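Long-range contacts in coatomer subunit delta (Saccharomyces cerevisiae, PDB 5FJZ), which is a subunit of the COPI vesicle coat, probably required for retrograde Golgi-to-ER transport, and interacts with Dsl1, whose tryptophan-motif peptide is bound by its mu-homology domain: residues E226-K231 with V258-K263; I19-N24 with K234-M239; D168-S173 with A206-A211. One frame throughout, in Å; residues are numbered along the deposited sequence.

Contact 1. Residues E226-K231 with V258-K263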
loop_
_atom_site.group_PDB
_atom_site.type_symbol
_atom_site.label_atom_id
_atom_site.label_comp_id
_atom_site.label_asym_id
_atom_site.label_seq_id
_atom_site.Cartn_x
_atom_site.Cartn_y
_atom_site.Cartn_z
ATOM N N GLU A 226 13.123 16.171 -13.846
ATOM C CA GLU A 226 13.315 17.559 -14.304
ATOM C C GLU A 226 12.013 18.335 -14.421
ATOM O O GLU A 226 10.984 17.741 -14.661
ATOM C CB GLU A 226 14.047 17.550 -15.679
ATOM C CG GLU A 226 13.223 16.958 -16.832
ATOM C CD GLU A 226 13.381 17.684 -18.166
ATOM O OE1 GLU A 226 14.492 18.214 -18.416
ATOM O OE2 GLU A 226 12.420 17.692 -18.988
ATOM N N SER A 227 12.052 19.659 -14.226
ATOM C CA SER A 227 10.858 20.495 -14.400
ATOM C C SER A 227 11.196 21.864 -14.986
ATOM O O SER A 227 12.330 22.362 -14.809
ATOM C CB SER A 227 10.137 20.667 -13.092
ATOM O OG SER A 227 11.010 21.210 -12.137
ATOM N N THR A 228 10.229 22.462 -15.653
ATOM C CA THR A 228 10.390 23.792 -16.292
ATOM C C THR A 228 9.132 24.636 -15.977
ATOM O O THR A 228 8.053 24.144 -16.108
ATOM C CB THR A 228 10.775 23.704 -17.792
ATOM O OG1 THR A 228 10.063 24.683 -18.543
ATOM C CG2 THR A 228 10.531 22.314 -18.432
ATOM N N ARG A 229 9.312 25.878 -15.539
ATOM C CA ARG A 229 8.215 26.828 -15.426
ATOM C C ARG A 229 8.258 27.765 -16.613
ATOM O O ARG A 229 9.242 28.499 -16.760
ATOM C CB ARG A 229 8.303 27.601 -14.108
ATOM C CG ARG A 229 7.132 28.541 -13.911
ATOM C CD ARG A 229 7.061 28.913 -12.451
ATOM N NE ARG A 229 5.903 29.754 -12.223
ATOM C CZ ARG A 229 5.209 29.818 -11.102
ATOM N NH1 ARG A 229 5.577 29.130 -10.038
ATOM N NH2 ARG A 229 4.158 30.605 -11.051
ATOM N N ASP A 230 7.230 27.730 -17.462
ATOM C CA ASP A 230 7.138 28.538 -18.687
ATOM C C ASP A 230 5.728 28.326 -19.233
ATOM O O ASP A 230 5.339 27.197 -19.494
ATOM C CB ASP A 230 8.202 28.080 -19.698
ATOM C CG ASP A 230 8.133 28.808 -21.102
ATOM O OD1 ASP A 230 7.187 29.565 -21.461
ATOM O OD2 ASP A 230 9.050 28.550 -21.886
ATOM N N LYS A 231 4.976 29.419 -19.459
ATOM C CA LYS A 231 3.654 29.342 -20.087
ATOM C C LYS A 231 3.558 28.459 -21.300
ATOM O O LYS A 231 2.500 27.858 -21.598
ATOM C CB LYS A 231 3.192 30.736 -20.562
ATOM C CG LYS A 231 2.517 31.564 -19.511
ATOM C CD LYS A 231 2.354 33.003 -20.016
ATOM C CE LYS A 231 0.944 33.541 -19.922
ATOM N NZ LYS A 231 0.052 33.121 -21.035
ATOM N N VAL A 258 2.503 27.861 -16.217
ATOM C CA VAL A 258 2.542 26.429 -16.457
ATOM C C VAL A 258 3.903 25.928 -15.975
ATOM O O VAL A 258 4.936 26.574 -16.263
ATOM C CB VAL A 258 2.400 26.128 -17.928
ATOM C CG1 VAL A 258 2.541 24.629 -18.243
ATOM C CG2 VAL A 258 1.045 26.630 -18.476
ATOM N N ILE A 259 3.865 24.823 -15.232
ATOM C CA ILE A 259 5.018 24.024 -14.915
ATOM C C ILE A 259 4.897 22.675 -15.595
ATOM O O ILE A 259 3.844 22.018 -15.458
ATOM C CB ILE A 259 5.130 23.846 -13.421
ATOM C CG1 ILE A 259 5.422 25.168 -12.769
ATOM C CG2 ILE A 259 6.199 22.764 -13.066
ATOM C CD1 ILE A 259 5.316 25.167 -11.277
ATOM N N THR A 260 5.930 22.219 -16.344
ATOM C CA THR A 260 6.005 20.827 -16.798
ATOM C C THR A 260 7.072 20.037 -16.068
ATOM O O THR A 260 8.084 20.621 -15.624
ATOM C CB THR A 260 6.310 20.623 -18.262
ATOM O OG1 THR A 260 7.562 21.264 -18.552
ATOM C CG2 THR A 260 5.234 21.205 -19.112
ATOM N N SER A 261 6.815 18.761 -15.842
ATOM C CA SER A 261 7.802 17.848 -15.126
ATOM C C SER A 261 7.802 16.441 -15.693
ATOM O O SER A 261 6.792 15.971 -16.277
ATOM C CB SER A 261 7.600 17.755 -13.612
ATOM O OG SER A 261 6.246 17.475 -13.321
ATOM N N LEU A 262 8.945 15.753 -15.521
ATOM C CA LEU A 262 9.140 14.331 -15.867
ATOM C C LEU A 262 10.028 13.716 -14.808
ATOM O O LEU A 262 11.016 14.374 -14.389
ATOM C CB LEU A 262 9.817 14.174 -17.212
ATOM C CG LEU A 262 10.068 12.741 -17.686
ATOM C CD1 LEU A 262 8.801 12.025 -18.058
ATOM C CD2 LEU A 262 11.024 12.782 -18.882
ATOM N N LYS A 263 9.551 12.626 -14.219
ATOM C CA LYS A 263 10.118 11.947 -13.082
ATOM C C LYS A 263 10.154 10.466 -13.469
ATOM O O LYS A 263 9.167 9.906 -13.997
ATOM C CB LYS A 263 9.260 12.164 -11.828
ATOM C CG LYS A 263 9.766 11.581 -10.523
ATOM C CD LYS A 263 8.914 11.928 -9.278
ATOM C CE LYS A 263 9.383 11.220 -8.056
ATOM N NZ LYS A 263 9.997 12.161 -7.108
#
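R229 and I259 meet on one face of a pair of antiparallel strands, T228 and T260 on the other. The R229 side chain has CG anti to the backbone N (chi1 -177°), which sets CG beside the isoleucine, 4.0 Å from I259 CG1; from there the chain is extended to NE. Farther out, I259 CD1 comes to 4.2 Å from NH1 of R229, obliquely to the guanidinium. On the same face S227 CB sits 3.9 Å from S261 CB. On the opposite face, T228 and T260 stand side by side and point the same way; the 3.2 Å modelled from T228 CG2 to T260 OG1 goes with a strained T228 torsion, and its exact value is doubtful.

Behind these side chains, E226 with L262 and T228 with T260 are hydrogen-bonded backbone pairs, T228 N lying 2.8 Å from T260 O. The last bond, D230 N to V258 O at 2.8 Å, comes where segment 226-231 runs out of its strand into a loop.

R229 forms a salt bridge through NE with D257 and gives NH1 to the carbonyl of E11, while E226 OE1 bonds to T150. On its other edge, strand 257-269 pairs with strand 15-27. The arrangement is an antiparallel pairing, regular from E226-L262 to R229-I259, of strands 220-229 and 257-269 inside the large mixed sheet of the mu-homology domain.

Contact 2. Residues I19-N24 with K234-M239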
loop_
_atom_site.group_PDB
_atom_site.type_symbol
_atom_site.label_atom_id
_atom_site.label_comp_id
_atom_site.label_asym_id
_atom_site.label_seq_id
_atom_site.Cartn_x
_atom_site.Cartn_y
_atom_site.Cartn_z
ATOM N N ILE A 19 1.796 20.119 -15.545
ATOM C CA ILE A 19 1.672 18.964 -16.372
ATOM C C ILE A 19 2.760 17.988 -15.937
ATOM O O ILE A 19 3.995 18.284 -16.103
ATOM C CB ILE A 19 1.858 19.357 -17.850
ATOM C CG1 ILE A 19 0.791 20.382 -18.272
ATOM C CG2 ILE A 19 1.789 18.149 -18.767
ATOM C CD1 ILE A 19 1.037 21.023 -19.639
ATOM N N LYS A 20 2.339 16.893 -15.310
ATOM C CA LYS A 20 3.309 16.007 -14.623
ATOM C C LYS A 20 3.322 14.669 -15.263
ATOM O O LYS A 20 2.254 14.056 -15.421
ATOM C CB LYS A 20 2.903 15.894 -13.154
ATOM C CG LYS A 20 3.083 17.161 -12.339
ATOM C CD LYS A 20 2.550 16.974 -10.893
ATOM C CE LYS A 20 3.231 17.938 -9.953
ATOM N NZ LYS A 20 2.461 18.116 -8.678
ATOM N N GLU A 21 4.474 14.213 -15.736
ATOM C CA GLU A 21 4.627 12.870 -16.328
ATOM C C GLU A 21 5.603 12.013 -15.575
ATOM O O GLU A 21 6.633 12.508 -15.004
ATOM C CB GLU A 21 4.960 12.920 -17.829
ATOM C CG GLU A 21 3.788 13.548 -18.556
ATOM C CD GLU A 21 3.958 13.743 -20.036
ATOM O OE1 GLU A 21 5.133 13.866 -20.482
ATOM O OE2 GLU A 21 2.924 13.723 -20.750
ATOM N N VAL A 22 5.234 10.756 -15.411
ATOM C CA VAL A 22 6.049 9.748 -14.716
ATOM C C VAL A 22 6.301 8.557 -15.619
ATOM O O VAL A 22 5.413 8.089 -16.281
ATOM C CB VAL A 22 5.306 9.229 -13.470
ATOM C CG1 VAL A 22 6.069 8.123 -12.774
ATOM C CG2 VAL A 22 5.026 10.354 -12.522
ATOM N N ILE A 23 7.568 8.141 -15.697
ATOM C CA ILE A 23 7.987 7.121 -16.643
ATOM C C ILE A 23 8.512 5.925 -15.883
ATOM O O ILE A 23 9.434 6.075 -15.076
ATOM C CB ILE A 23 8.990 7.651 -17.703
ATOM C CG1 ILE A 23 9.430 6.559 -18.718
ATOM C CG2 ILE A 23 10.206 8.316 -17.053
ATOM C CD1 ILE A 23 8.323 6.149 -19.641
ATOM N N ASN A 24 7.987 4.758 -16.217
ATOM C CA ASN A 24 8.515 3.472 -15.856
ATOM C C ASN A 24 9.153 2.832 -17.112
ATOM O O ASN A 24 8.596 2.929 -18.261
ATOM C CB ASN A 24 7.435 2.482 -15.392
ATOM C CG ASN A 24 6.679 2.921 -14.132
ATOM O OD1 ASN A 24 5.464 2.830 -14.086
ATOM N ND2 ASN A 24 7.338 3.439 -13.190
ATOM N N LYS A 234 6.146 22.560 -22.949
ATOM C CA LYS A 234 5.507 21.329 -23.385
ATOM C C LYS A 234 6.081 20.209 -22.513
ATOM O O LYS A 234 7.316 20.130 -22.382
ATOM C CB LYS A 234 5.897 21.046 -24.801
ATOM C CG LYS A 234 4.967 21.553 -25.846
ATOM C CD LYS A 234 5.254 20.748 -27.101
ATOM C CE LYS A 234 4.664 21.376 -28.337
ATOM N NZ LYS A 234 5.456 20.956 -29.519
ATOM N N SER A 235 5.263 19.241 -22.124
ATOM C CA SER A 235 5.696 18.006 -21.473
ATOM C C SER A 235 6.485 17.104 -22.395
ATOM O O SER A 235 6.483 17.288 -23.647
ATOM C CB SER A 235 4.460 17.179 -20.940
ATOM O OG SER A 235 3.829 16.426 -22.000
ATOM N N PHE A 236 7.048 16.057 -21.812
ATOM C CA PHE A 236 7.670 14.958 -22.567
ATOM C C PHE A 236 6.822 14.447 -23.745
ATOM O O PHE A 236 7.339 14.188 -24.822
ATOM C CB PHE A 236 8.166 13.787 -21.649
ATOM C CG PHE A 236 8.914 12.657 -22.378
ATOM C CD1 PHE A 236 10.177 12.871 -22.994
ATOM C CD2 PHE A 236 8.412 11.352 -22.382
ATOM C CE1 PHE A 236 10.870 11.823 -23.611
ATOM C CE2 PHE A 236 9.115 10.294 -23.002
ATOM C CZ PHE A 236 10.325 10.529 -23.625
ATOM N N THR A 237 5.559 14.190 -23.527
ATOM C CA THR A 237 4.754 13.582 -24.624
ATOM C C THR A 237 4.174 14.695 -25.506
ATOM O O THR A 237 3.416 14.407 -26.416
ATOM C CB THR A 237 3.617 12.750 -24.088
ATOM O OG1 THR A 237 2.829 13.599 -23.243
ATOM C CG2 THR A 237 4.159 11.548 -23.332
ATOM N N GLY A 238 4.483 15.953 -25.213
ATOM C CA GLY A 238 3.886 17.083 -25.980
ATOM C C GLY A 238 2.675 17.781 -25.408
ATOM O O GLY A 238 2.102 18.623 -26.062
ATOM N N MET A 239 2.207 17.415 -24.197
ATOM C CA MET A 239 1.105 18.129 -23.602
ATOM C C MET A 239 1.484 19.570 -23.253
ATOM O O MET A 239 2.569 19.843 -22.748
ATOM C CB MET A 239 0.619 17.316 -22.335
ATOM C CG MET A 239 -0.635 17.846 -21.541
ATOM S SD MET A 239 -2.192 18.109 -22.424
ATOM C CE MET A 239 -2.602 16.436 -22.920
#
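E21 reaches from strand 15-27 into the turn S235-G238 and gives both carboxylate oxygens to it. OE1 takes the amide of T237 on its syn lone pair, T237 N lying 3.1 Å away with an N-H...O angle of 144°. OE2 accepts from T237 OG1, where the modelled separation of 2.5 Å is very short and its exact value doubtful, and more weakly from S235 OG at 3.1 Å. The chain is straight beyond CG (chi2 177°), which carries CD out to the turn. W109 adds its indole NE1 to OE2 from strand 104-113.

Bonds within the loop hold S235 in place. S235 to G238 is a type I turn closed by G238 N to S235 O at 2.9 Å, and S235 OG, while donating to E21, also accepts from M239 N at 2.9 Å.

Apolar contact is made by I19, two residues before E21 on the strand. I19 CG2 rests 3.6 Å from S235 CB and 3.7 Å from M239 CG, the isoleucine and methionine side chains crossing at about a right angle. W109 packs against both.

E21 is buried, and hydroxyl, amide and indole donors supply its oxygens, three converging on OE2, that from S235 weak. Such a setting would be expected to stabilise an ionised carboxylate without a cation among these donors, tying the loop after strand 220-229 to the sheet by hydrogen bonds to a single side chain.

Contact 3. Residues D168-S173 with A206-A211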
loop_
_atom_site.group_PDB
_atom_site.type_symbol
_atom_site.label_atom_id
_atom_site.label_comp_id
_atom_site.label_asym_id
_atom_site.label_seq_id
_atom_site.Cartn_x
_atom_site.Cartn_y
_atom_site.Cartn_z
ATOM N N ASP A 168 34.628 2.435 -5.440
ATOM C CA ASP A 168 35.690 3.105 -6.143
ATOM C C ASP A 168 35.180 3.472 -7.505
ATOM O O ASP A 168 34.823 2.594 -8.300
ATOM C CB ASP A 168 36.876 2.105 -6.233
ATOM C CG ASP A 168 38.118 2.668 -6.855
ATOM O OD1 ASP A 168 38.202 3.869 -7.182
ATOM O OD2 ASP A 168 39.033 1.846 -7.073
ATOM N N ILE A 169 34.979 4.754 -7.679
ATOM C CA ILE A 169 34.523 5.382 -8.940
ATOM C C ILE A 169 35.671 5.334 -9.929
ATOM O O ILE A 169 36.778 5.793 -9.616
ATOM C CB ILE A 169 34.140 6.863 -8.737
ATOM C CG1 ILE A 169 33.085 7.087 -7.674
ATOM C CG2 ILE A 169 33.706 7.529 -10.058
ATOM C CD1 ILE A 169 31.881 6.195 -7.845
ATOM N N ASN A 170 35.470 4.706 -11.076
ATOM C CA ASN A 170 36.526 4.583 -12.086
ATOM C C ASN A 170 36.400 5.730 -13.066
ATOM O O ASN A 170 35.687 5.695 -14.077
ATOM C CB ASN A 170 36.462 3.145 -12.651
ATOM C CG ASN A 170 36.731 2.094 -11.549
ATOM O OD1 ASN A 170 37.437 2.364 -10.571
ATOM N ND2 ASN A 170 36.160 0.898 -11.696
ATOM N N THR A 171 37.103 6.815 -12.737
ATOM C CA THR A 171 36.971 8.074 -13.435
ATOM C C THR A 171 37.450 7.953 -14.893
ATOM O O THR A 171 36.996 8.668 -15.741
ATOM C CB THR A 171 37.706 9.209 -12.712
ATOM O OG1 THR A 171 39.096 8.883 -12.646
ATOM C CG2 THR A 171 37.162 9.407 -11.229
ATOM N N GLU A 172 38.330 6.991 -15.169
ATOM C CA GLU A 172 38.882 6.840 -16.540
ATOM C C GLU A 172 37.851 6.282 -17.517
ATOM O O GLU A 172 38.027 6.367 -18.718
ATOM C CB GLU A 172 40.082 5.884 -16.530
ATOM C CG GLU A 172 39.739 4.461 -15.999
ATOM C CD GLU A 172 40.070 4.252 -14.526
ATOM O OE1 GLU A 172 39.479 5.035 -13.745
ATOM O OE2 GLU A 172 40.886 3.352 -14.131
ATOM N N SER A 173 36.831 5.611 -16.987
ATOM C CA SER A 173 35.784 5.054 -17.833
ATOM C C SER A 173 34.403 5.651 -17.532
ATOM O O SER A 173 33.421 5.001 -17.781
ATOM C CB SER A 173 35.712 3.555 -17.658
ATOM O OG SER A 173 36.918 2.957 -17.834
ATOM N N ALA A 206 31.267 4.216 -14.345
ATOM C CA ALA A 206 32.016 3.055 -14.071
ATOM C C ALA A 206 32.546 3.039 -12.661
ATOM O O ALA A 206 33.051 4.055 -12.166
ATOM C CB ALA A 206 33.194 2.954 -15.125
ATOM N N PHE A 207 32.432 1.904 -12.006
ATOM C CA PHE A 207 32.861 1.759 -10.614
ATOM C C PHE A 207 33.101 0.348 -10.280
ATOM O O PHE A 207 32.663 -0.563 -11.005
ATOM C CB PHE A 207 31.824 2.426 -9.662
ATOM C CG PHE A 207 30.468 1.889 -9.852
ATOM C CD1 PHE A 207 29.677 2.292 -10.940
ATOM C CD2 PHE A 207 30.025 0.897 -9.091
ATOM C CE1 PHE A 207 28.408 1.731 -11.145
ATOM C CE2 PHE A 207 28.787 0.317 -9.305
ATOM C CZ PHE A 207 27.960 0.758 -10.328
ATOM N N THR A 208 33.763 0.129 -9.134
ATOM C CA THR A 208 33.945 -1.135 -8.578
ATOM C C THR A 208 33.243 -1.227 -7.223
ATOM O O THR A 208 33.376 -0.342 -6.429
ATOM C CB THR A 208 35.464 -1.388 -8.373
ATOM O OG1 THR A 208 36.138 -1.265 -9.647
ATOM C CG2 THR A 208 35.681 -2.795 -7.881
ATOM N N ILE A 209 32.512 -2.276 -7.044
ATOM C CA ILE A 209 31.686 -2.472 -5.866
ATOM C C ILE A 209 31.747 -3.914 -5.468
ATOM O O ILE A 209 31.759 -4.814 -6.305
ATOM C CB ILE A 209 30.213 -1.995 -6.128
ATOM C CG1 ILE A 209 29.406 -1.967 -4.821
ATOM C CG2 ILE A 209 29.519 -2.868 -7.159
ATOM C CD1 ILE A 209 28.065 -1.183 -4.974
ATOM N N GLU A 210 31.760 -4.173 -4.151
ATOM C CA GLU A 210 31.692 -5.552 -3.609
ATOM C C GLU A 210 30.294 -6.146 -3.685
ATOM O O GLU A 210 29.356 -5.478 -3.321
ATOM C CB GLU A 210 32.074 -5.587 -2.130
ATOM C CG GLU A 210 33.552 -5.459 -1.838
ATOM C CD GLU A 210 33.857 -5.691 -0.365
ATOM O OE1 GLU A 210 32.903 -5.698 0.469
ATOM O OE2 GLU A 210 35.054 -5.871 -0.045
ATOM N N ALA A 211 30.185 -7.398 -4.124
ATOM C CA ALA A 211 28.980 -8.152 -4.079
ATOM C C ALA A 211 29.347 -9.613 -4.052
ATOM O O ALA A 211 30.406 -9.991 -4.552
ATOM C CB ALA A 211 28.142 -7.867 -5.340
HETATM O O HOH W 1 34.263 -0.217 -13.965
#
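D168 and I169 pair with T208 and F207 as the short edge strand of an antiparallel four-stranded sheet, next to strand 202-210. D168 and T208 form the hydrogen-bonded pair, with T208 N 2.8 Å from D168 O and a longer return bond of 3.2 Å from D168 N to T208 O. Beyond them N170 N reaches A206 O at 2.7 Å, the donor standing 36° out of the carbonyl plane.

N170 carries most of the side-chain contact. Its CG lies beside the backbone N (chi1 -62°), and the amide turns ND2 to OG1 of T208 at 3.0 Å; the bond is straight (167°), and the hydroxyl oxygen is close to the amide plane. ND2 also donates to a water, which gives a weak bond to F207 O. That same T208 hydroxyl bonds to D139 of strand 137-146, so it links the edge to the neighbouring strands.

On the opposite face I169 CD1 comes to 4.2 Å from F207 CB, whereas the phenyl ring leads away to V140, I142 and I159. The 3-10 turn of T171-E172 brings S173 back, and its CB rests 3.6 Å from A206 CB. S174 OG, bonded to both N170 O and A206 N, holds the turn to the strand. This is a brief antiparallel edge pairing followed by a short 3-10 segment, at the margin of the second sheet of the mu-homology domain.

Contacts 1 and 2 are neighbours, their centres about 9 Å apart, and share the large mixed sheet. Strands 257-269 and 15-27 run parallel there: I259 O is 2.8 Å from I19 N and S261 N is 2.9 Å from I19 O, both probable hydrogen bonds. T260 CG2 also packs at 3.6 Å on S235 N, so the loop of contact 2 packs against the strand pair of contact 1. Contact 3 belongs to the separate four-stranded sheet, its centre about 34 Å from that of contact 1 and 33 Å from that of contact 2, with nearest atoms about 20 Å away in both cases. Segment 19-24 lies within the region experimentally mapped for interaction with Dsl1.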